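Local coordinates for DnaB intein (PDB 1MI8), which probably excises itself from a replicative DNA helicase precursor by protein splicing, joining the flanking polypeptide segments to each other, at residues 56-61 and 68-73; 61-66 and 93-98. The protein carries 4 engineered substitutions. One frame throughout, in Å; residues are numbered along the deposited sequence.

Interaction 1 of 2, residues 56-61 and 68-73; sequences KLVYIL and TIKATA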
ATOM      1  N   LYS A  56     -17.506   2.008  -8.750  1.00 40.80           N
ATOM      2  CA  LYS A  56     -16.820   2.236  -7.487  1.00 38.94           C
ATOM      3  C   LYS A  56     -15.372   2.498  -7.696  1.00 34.90           C
ATOM      4  O   LYS A  56     -14.780   2.041  -8.643  1.00 33.76           O
ATOM      5  CB  LYS A  56     -16.937   1.036  -6.541  1.00 42.20           C
ATOM      6  CG  LYS A  56     -18.349   0.539  -6.284  1.00 46.98           C
ATOM      7  CD  LYS A  56     -19.206   1.545  -5.539  1.00 50.63           C
ATOM      8  CE  LYS A  56     -20.693   1.192  -5.727  1.00 52.98           C
ATOM      9  NZ  LYS A  56     -20.918  -0.272  -5.441  1.00 54.55           N
ATOM     10  N   LEU A  57     -14.802   3.241  -6.769  1.00 33.99           N
ATOM     11  CA  LEU A  57     -13.406   3.566  -6.811  1.00 29.74           C
ATOM     12  C   LEU A  57     -12.639   2.244  -6.712  1.00 29.12           C
ATOM     13  O   LEU A  57     -12.914   1.382  -5.839  1.00 28.14           O
ATOM     14  CB  LEU A  57     -13.098   4.459  -5.642  1.00 31.33           C
ATOM     15  CG  LEU A  57     -11.663   4.883  -5.538  1.00 30.82           C
ATOM     16  CD1 LEU A  57     -11.197   5.529  -6.839  1.00 32.66           C
ATOM     17  CD2 LEU A  57     -11.572   5.844  -4.367  1.00 30.71           C
ATOM     18  N   VAL A  58     -11.631   2.117  -7.552  1.00 27.36           N
ATOM     19  CA  VAL A  58     -10.876   0.898  -7.601  1.00 27.10           C
ATOM     20  C   VAL A  58      -9.380   1.130  -7.320  1.00 27.23           C
ATOM     21  O   VAL A  58      -8.867   2.237  -7.541  1.00 29.05           O
ATOM     22  CB  VAL A  58     -11.261   0.293  -8.967  1.00 26.38           C
ATOM     23  CG1 VAL A  58     -10.186   0.380  -9.995  1.00 21.08           C
ATOM     24  CG2 VAL A  58     -11.879  -1.022  -8.729  1.00 24.67           C
ATOM     25  N   TYR A  59      -8.690   0.084  -6.888  1.00 24.50           N
ATOM     26  CA  TYR A  59      -7.286   0.161  -6.501  1.00 23.27           C
ATOM     27  C   TYR A  59      -6.500  -0.969  -7.113  1.00 21.96           C
ATOM     28  O   TYR A  59      -6.956  -2.103  -7.084  1.00 22.58           O
ATOM     29  CB  TYR A  59      -7.149  -0.002  -4.983  1.00 21.80           C
ATOM     30  CG  TYR A  59      -7.946   0.971  -4.158  1.00 21.76           C
ATOM     31  CD1 TYR A  59      -9.326   0.861  -4.032  1.00 21.06           C
ATOM     32  CD2 TYR A  59      -7.302   2.020  -3.530  1.00 22.96           C
ATOM     33  CE1 TYR A  59     -10.069   1.827  -3.262  1.00 25.32           C
ATOM     34  CE2 TYR A  59      -7.990   2.969  -2.788  1.00 25.59           C
ATOM     35  CZ  TYR A  59      -9.369   2.880  -2.650  1.00 24.72           C
ATOM     36  OH  TYR A  59      -9.968   3.853  -1.905  1.00 27.56           O
ATOM     37  N   ILE A  60      -5.310  -0.667  -7.629  1.00 23.12           N
ATOM     38  CA  ILE A  60      -4.427  -1.685  -8.210  1.00 23.27           C
ATOM     39  C   ILE A  60      -3.584  -2.339  -7.146  1.00 23.20           C
ATOM     40  O   ILE A  60      -2.808  -1.657  -6.455  1.00 25.57           O
ATOM     41  CB  ILE A  60      -3.391  -1.088  -9.168  1.00 26.76           C
ATOM     42  CG1 ILE A  60      -4.081  -0.458 -10.368  1.00 28.83           C
ATOM     43  CG2 ILE A  60      -2.399  -2.153  -9.554  1.00 25.94           C
ATOM     44  CD1 ILE A  60      -3.104   0.377 -11.286  1.00 29.00           C
ATOM     45  N   LEU A  61      -3.701  -3.655  -7.015  1.00 20.96           N
ATOM     46  CA  LEU A  61      -2.874  -4.405  -6.055  1.00 19.94           C
ATOM     47  C   LEU A  61      -1.890  -5.186  -6.941  1.00 21.56           C
ATOM     48  O   LEU A  61      -2.311  -5.827  -7.910  1.00 21.06           O
ATOM     49  CB  LEU A  61      -3.752  -5.371  -5.244  1.00 20.42           C
ATOM     50  CG  LEU A  61      -3.109  -6.514  -4.449  1.00 25.04           C
ATOM     51  CD1 LEU A  61      -4.162  -7.171  -3.554  1.00 25.61           C
ATOM     52  CD2 LEU A  61      -2.567  -7.605  -5.424  1.00 27.77           C
ATOM     53  N   THR A  68      -1.420  -8.859 -10.795  1.00 21.92           N
ATOM     54  CA  THR A  68      -2.077  -7.604 -10.479  1.00 22.29           C
ATOM     55  C   THR A  68      -3.568  -7.664 -10.730  1.00 22.39           C
ATOM     56  O   THR A  68      -4.035  -8.343 -11.660  1.00 21.15           O
ATOM     57  CB  THR A  68      -1.558  -6.481 -11.400  1.00 26.29           C
ATOM     58  OG1 THR A  68      -0.109  -6.504 -11.413  1.00 30.52           O
ATOM     59  CG2 THR A  68      -2.005  -5.150 -10.891  1.00 26.30           C
ATOM     60  N   ILE A  69      -4.294  -6.865  -9.962  1.00 19.24           N
ATOM     61  CA  ILE A  69      -5.724  -6.816 -10.098  1.00 19.20           C
ATOM     62  C   ILE A  69      -6.234  -5.481  -9.577  1.00 19.98           C
ATOM     63  O   ILE A  69      -5.613  -4.832  -8.746  1.00 19.56           O
ATOM     64  CB  ILE A  69      -6.408  -8.024  -9.342  1.00 18.38           C
ATOM     65  CG1 ILE A  69      -7.844  -8.160  -9.827  1.00 16.57           C
ATOM     66  CG2 ILE A  69      -6.426  -7.804  -7.759  1.00 16.49           C
ATOM     67  CD1 ILE A  69      -8.568  -9.413  -9.213  1.00 18.92           C
ATOM     68  N   LYS A  70      -7.351  -5.038 -10.124  1.00 21.21           N
ATOM     69  CA  LYS A  70      -7.946  -3.799  -9.712  1.00 21.77           C
ATOM     70  C   LYS A  70      -9.165  -4.193  -8.899  1.00 23.10           C
ATOM     71  O   LYS A  70      -9.980  -4.999  -9.369  1.00 22.22           O
ATOM     72  CB  LYS A  70      -8.359  -3.003 -10.922  1.00 21.84           C
ATOM     73  CG  LYS A  70      -7.217  -2.247 -11.579  1.00 25.04           C
ATOM     74  CD  LYS A  70      -7.780  -1.402 -12.757  1.00 27.63           C
ATOM     75  CE  LYS A  70      -8.294  -2.291 -13.935  1.00 29.14           C
ATOM     76  NZ  LYS A  70      -9.049  -1.377 -14.910  1.00 32.26           N
ATOM     77  N   ALA A  71      -9.319  -3.597  -7.716  1.00 22.03           N
ATOM     78  CA  ALA A  71     -10.423  -4.001  -6.832  1.00 22.71           C
ATOM     79  C   ALA A  71     -10.880  -2.903  -5.832  1.00 22.35           C
ATOM     80  O   ALA A  71     -10.125  -1.969  -5.543  1.00 22.41           O
ATOM     81  CB  ALA A  71      -9.981  -5.291  -6.049  1.00 21.69           C
ATOM     82  N   THR A  72     -12.085  -3.036  -5.271  1.00 22.96           N
ATOM     83  CA  THR A  72     -12.574  -2.036  -4.284  1.00 24.07           C
ATOM     84  C   THR A  72     -11.814  -2.137  -2.971  1.00 24.58           C
ATOM     85  O   THR A  72     -11.202  -3.178  -2.657  1.00 23.41           O
ATOM     86  CB  THR A  72     -14.102  -2.205  -3.965  1.00 25.26           C
ATOM     87  OG1 THR A  72     -14.388  -3.573  -3.616  1.00 21.67           O
ATOM     88  CG2 THR A  72     -14.938  -1.829  -5.193  1.00 24.80           C
ATOM     89  N   ALA A  73     -11.846  -1.048  -2.220  1.00 24.11           N
ATOM     90  CA  ALA A  73     -11.158  -0.944  -0.953  1.00 25.09           C
ATOM     91  C   ALA A  73     -11.594  -2.026   0.007  1.00 25.60           C
ATOM     92  O   ALA A  73     -10.845  -2.398   0.913  1.00 24.18           O
ATOM     93  CB  ALA A  73     -11.413   0.442  -0.287  1.00 26.78           C
TER
HETATM   94  O   HOH W   1     -13.388   1.360  -3.145  1.00 35.28           O

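Interaction 2 of 2, residues 61-66 and 93-98; sequences LKTRLG and EHIALP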
ATOM      1  N   LEU A  61      -3.701  -3.655  -7.015  1.00 20.96           N
ATOM      2  CA  LEU A  61      -2.874  -4.405  -6.055  1.00 19.94           C
ATOM      3  C   LEU A  61      -1.890  -5.186  -6.941  1.00 21.56           C
ATOM      4  O   LEU A  61      -2.311  -5.827  -7.910  1.00 21.06           O
ATOM      5  CB  LEU A  61      -3.752  -5.371  -5.244  1.00 20.42           C
ATOM      6  CG  LEU A  61      -3.109  -6.514  -4.449  1.00 25.04           C
ATOM      7  CD1 LEU A  61      -4.162  -7.171  -3.554  1.00 25.61           C
ATOM      8  CD2 LEU A  61      -2.567  -7.605  -5.424  1.00 27.77           C
ATOM      9  N   LYS A  62      -0.609  -5.134  -6.630  1.00 19.55           N
ATOM     10  CA  LYS A  62       0.362  -5.878  -7.415  1.00 22.59           C
ATOM     11  C   LYS A  62       1.289  -6.712  -6.518  1.00 21.69           C
ATOM     12  O   LYS A  62       1.717  -6.242  -5.426  1.00 20.80           O
ATOM     13  CB  LYS A  62       1.196  -4.902  -8.294  1.00 23.44           C
ATOM     14  CG  LYS A  62       2.225  -5.559  -9.195  1.00 27.20           C
ATOM     15  CD  LYS A  62       2.926  -4.445 -10.006  1.00 31.88           C
ATOM     16  CE  LYS A  62       4.264  -4.888 -10.586  1.00 34.42           C
ATOM     17  NZ  LYS A  62       4.806  -3.771 -11.474  1.00 38.71           N
ATOM     18  N   THR A  63       1.577  -7.934  -6.958  1.00 19.01           N
ATOM     19  CA  THR A  63       2.439  -8.834  -6.180  1.00 19.20           C
ATOM     20  C   THR A  63       3.840  -8.896  -6.741  1.00 21.13           C
ATOM     21  O   THR A  63       4.091  -8.450  -7.883  1.00 21.54           O
ATOM     22  CB  THR A  63       1.884 -10.293  -6.053  1.00 18.76           C
ATOM     23  OG1 THR A  63       1.904 -10.961  -7.324  1.00 21.02           O
ATOM     24  CG2 THR A  63       0.456 -10.279  -5.523  1.00 19.66           C
ATOM     25  N   ARG A  64       4.754  -9.456  -5.960  1.00 18.45           N
ATOM     26  CA  ARG A  64       6.146  -9.490  -6.415  1.00 21.70           C
ATOM     27  C   ARG A  64       6.290 -10.259  -7.742  1.00 23.08           C
ATOM     28  O   ARG A  64       7.121  -9.919  -8.588  1.00 22.81           O
ATOM     29  CB  ARG A  64       7.035 -10.116  -5.332  1.00 22.06           C
ATOM     30  CG  ARG A  64       8.538 -10.099  -5.698  1.00 27.80           C
ATOM     31  CD  ARG A  64       9.346 -10.580  -4.500  1.00 31.42           C
ATOM     32  NE  ARG A  64       9.116  -9.770  -3.296  1.00 32.27           N
ATOM     33  CZ  ARG A  64       9.431  -8.483  -3.182  1.00 35.59           C
ATOM     34  NH1 ARG A  64       9.990  -7.799  -4.205  1.00 35.77           N
ATOM     35  NH2 ARG A  64       9.214  -7.877  -2.016  1.00 39.55           N
ATOM     36  N   LEU A  65       5.514 -11.324  -7.900  1.00 22.42           N
ATOM     37  CA  LEU A  65       5.555 -12.087  -9.156  1.00 24.32           C
ATOM     38  C   LEU A  65       5.091 -11.243 -10.341  1.00 23.19           C
ATOM     39  O   LEU A  65       5.356 -11.557 -11.500  1.00 24.16           O
ATOM     40  CB  LEU A  65       4.636 -13.312  -9.078  1.00 23.45           C
ATOM     41  CG  LEU A  65       5.281 -14.601  -8.650  1.00 25.25           C
ATOM     42  CD1 LEU A  65       4.226 -15.614  -8.557  1.00 24.83           C
ATOM     43  CD2 LEU A  65       6.403 -15.012  -9.623  1.00 24.57           C
ATOM     44  N   GLY A  66       4.374 -10.178 -10.042  1.00 23.95           N
ATOM     45  CA  GLY A  66       3.838  -9.327 -11.083  1.00 22.29           C
ATOM     46  C   GLY A  66       2.331  -9.528 -11.258  1.00 23.17           C
ATOM     47  O   GLY A  66       1.706  -8.895 -12.115  1.00 22.65           O
ATOM     48  N   GLU A  93       2.551  -7.831   3.989  1.00 24.78           N
ATOM     49  CA  GLU A  93       1.689  -9.029   3.910  1.00 24.59           C
ATOM     50  C   GLU A  93       2.026  -9.931   2.718  1.00 23.33           C
ATOM     51  O   GLU A  93       2.638  -9.487   1.751  1.00 24.52           O
ATOM     52  CB  GLU A  93       0.186  -8.631   3.793  1.00 26.52           C
ATOM     53  CG  GLU A  93      -0.499  -7.728   4.877  1.00 28.19           C
ATOM     54  CD  GLU A  93      -0.986  -8.511   6.128  1.00 33.80           C
ATOM     55  OE1 GLU A  93      -1.212  -9.748   6.073  1.00 36.27           O
ATOM     56  OE2 GLU A  93      -1.202  -7.881   7.164  1.00 33.42           O
ATOM     57  N   HIS A  94       1.654 -11.207   2.774  1.00 22.40           N
ATOM     58  CA  HIS A  94       1.807 -12.037   1.582  1.00 21.33           C
ATOM     59  C   HIS A  94       0.363 -12.452   1.291  1.00 21.13           C
ATOM     60  O   HIS A  94      -0.441 -12.587   2.222  1.00 20.79           O
ATOM     61  CB  HIS A  94       2.618 -13.318   1.840  1.00 23.22           C
ATOM     62  CG  HIS A  94       4.040 -13.069   2.248  1.00 23.77           C
ATOM     63  ND1 HIS A  94       4.379 -12.580   3.494  1.00 26.17           N
ATOM     64  CD2 HIS A  94       5.197 -13.172   1.555  1.00 24.23           C
ATOM     65  CE1 HIS A  94       5.687 -12.382   3.544  1.00 25.46           C
ATOM     66  NE2 HIS A  94       6.205 -12.729   2.380  1.00 25.74           N
ATOM     67  N   ILE A  95       0.016 -12.677   0.032  1.00 19.64           N
ATOM     68  CA  ILE A  95      -1.345 -13.165  -0.276  1.00 20.02           C
ATOM     69  C   ILE A  95      -1.304 -14.420  -1.145  1.00 18.87           C
ATOM     70  O   ILE A  95      -0.332 -14.719  -1.854  1.00 18.03           O
ATOM     71  CB  ILE A  95      -2.236 -12.116  -0.948  1.00 19.84           C
ATOM     72  CG1 ILE A  95      -1.706 -11.802  -2.342  1.00 22.88           C
ATOM     73  CG2 ILE A  95      -2.271 -10.843  -0.043  1.00 20.27           C
ATOM     74  CD1 ILE A  95      -2.643 -10.852  -3.176  1.00 23.45           C
ATOM     75  N   ALA A  96      -2.373 -15.170  -1.042  1.00 17.85           N
ATOM     76  CA  ALA A  96      -2.483 -16.437  -1.706  1.00 21.00           C
ATOM     77  C   ALA A  96      -2.703 -16.348  -3.234  1.00 22.05           C
ATOM     78  O   ALA A  96      -3.633 -15.638  -3.699  1.00 22.13           O
ATOM     79  CB  ALA A  96      -3.614 -17.198  -1.057  1.00 19.86           C
ATOM     80  N   LEU A  97      -1.826 -17.027  -3.986  1.00 19.97           N
ATOM     81  CA  LEU A  97      -1.932 -17.152  -5.462  1.00 20.98           C
ATOM     82  C   LEU A  97      -1.954 -18.653  -5.789  1.00 21.52           C
ATOM     83  O   LEU A  97      -1.255 -19.440  -5.180  1.00 18.88           O
ATOM     84  CB  LEU A  97      -0.711 -16.596  -6.210  1.00 21.24           C
ATOM     85  CG  LEU A  97      -0.178 -15.223  -5.843  1.00 21.84           C
ATOM     86  CD1 LEU A  97       0.950 -14.940  -6.822  1.00 24.21           C
ATOM     87  CD2 LEU A  97      -1.298 -14.182  -5.885  1.00 21.27           C
ATOM     88  N   PRO A  98      -2.734 -19.045  -6.795  1.00 22.40           N
ATOM     89  CA  PRO A  98      -2.764 -20.476  -7.139  1.00 24.39           C
ATOM     90  C   PRO A  98      -1.366 -20.841  -7.667  1.00 27.58           C
ATOM     91  O   PRO A  98      -0.778 -20.098  -8.430  1.00 25.58           O
ATOM     92  CB  PRO A  98      -3.857 -20.549  -8.207  1.00 25.67           C
ATOM     93  CG  PRO A  98      -4.056 -19.048  -8.670  1.00 24.07           C
ATOM     94  CD  PRO A  98      -3.819 -18.270  -7.439  1.00 23.86           C
TER

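Interaction 1 of 2, residues 56-61 and 68-73
Tyr59 pairs with Ala71 and Leu61 with Ile69 in an antiparallel beta hairpin of the intein splicing domain, where strand 41-63 turns back into strand 68-71. Four backbone hydrogen bonds close these two pairs. The bond from Leu61 N to Ile69 O is nearly straight (2.8 Å, N-H...O angle 172°), whereas the equally short bond from Tyr59 N to Ala71 O is bent to 142°.

Packing is tight at the end nearer the turn. Ile60 CG2 presses on Thr68 CG2 at 3.3 Å, closer than usual van der Waals contact, while Thr68 OG1 bonds to Gly66 O. On the same face the Ile60 and Lys70 side chains run alongside each other in the same direction, with Ile60 CG1 3.8 Å from Lys70 CG. Lysine suits this place because its stem can line the isoleucine while NZ makes salt bridges to Glu134 and Asp7. On the other face, apolar Leu61, Ile69 and Ala71 all touch Phe77.

The Tyr59 ring marks the change to a looser end. With CG anti to the carbonyl carbon (chi1 -56°), the ring starts beside the backbone N; one edge faces the partner segment, Tyr59 CD1 lying 3.3 Å from Ala71 O, which is near the ring plane. Tyr59 CE1 also meets Ala73 CB at 3.5 Å. An alanine at Tyr59 would probably leave the Ala73 methyl without its aromatic partner and take away the packing on Leu91 of the second subunit.

Beyond the ring, exposed Lys56 meets Thr72 mainly through CB, 3.7 Å from Thr72 CG2. Here a water replaces direct backbone pairing, donating to Leu57 O at 2.7 Å and accepting from Ala73 N at 3.0 Å.

Interaction 2 of 2, residues 61-66 and 93-98
Leu61, Thr63 and Leu65, at the end of one hairpin strand and in the type I beta turn that follows it, meet Ile95 and Leu97 of strand 94-98 in the all-beta intein splicing domain. Strands 61-63 and 94-98 run at 82° to each other, their axes 9.2 Å apart at closest approach, so the join is made by side chains facing each other rather than by strand pairing.

Leu61 and Ile95 meet tip to tip, with Leu61 CD2 3.9 Å from Ile95 CD1. The same Ile95 methyl also receives Thr63 CG2 at 3.9 Å, and thus sits against both residues. At chi1 68° Thr63 OG1 sits between the backbone N and the carbonyl carbon while CG2 is anti to that carbon, which sends the two branches to different partners. Threonine suits this junction because the methyl packs on Ile95, while OG1 hydrogen-bonds to Asp123 OD2, a carboxylate oxygen that Leu65 N also reaches. This would satisfy the buried hydroxyl even though Leu97 CD1 lies 4.1 Å from Thr63 OG1.

Farther round the turn, Leu65 and Leu97 pass each other, running opposite ways, Leu65 CD1 lying 3.8 Å from Leu97 CD1. Leu65 belongs to the solvent side of the contact, the other four touching residues to its buried part. The turn is closed by a 2.8 Å bond from Gly66 N to Thr63 O. Gly66 suits the last position of the turn, since a beta carbon at its backbone angles would collide with Leu65 O.

Phe77 of strand 76-79 touches both Leu61 and Ile95, and Ile152 of strand 152-155 packs on Ile95 and Leu97. Strand 120-140 bonds through its backbone to both segments, at Lys62 and Arg64 and at Ile95.

In the fold
Interactions 1 and 2 have their centres 14 Å apart and share Leu61 on the long strand 41-63. Interaction 1 is local, a hairpin closed over six intervening residues; interaction 2 spans 26 residues, from the turn of that hairpin to strand 94-98. The segments alternate along the chain, 56-61, 61-66, 68-73 and 93-98, so the two contacts cross. They also touch, Thr68 OG1 lying 3.4 Å from Lys62 CG in simple packing. Strand 120-140 pairs with both strand 41-63 and strand 94-98, and Phe77 meets side chains of both contacts. The hairpin is thereby tied to a more distant strand within one splicing domain.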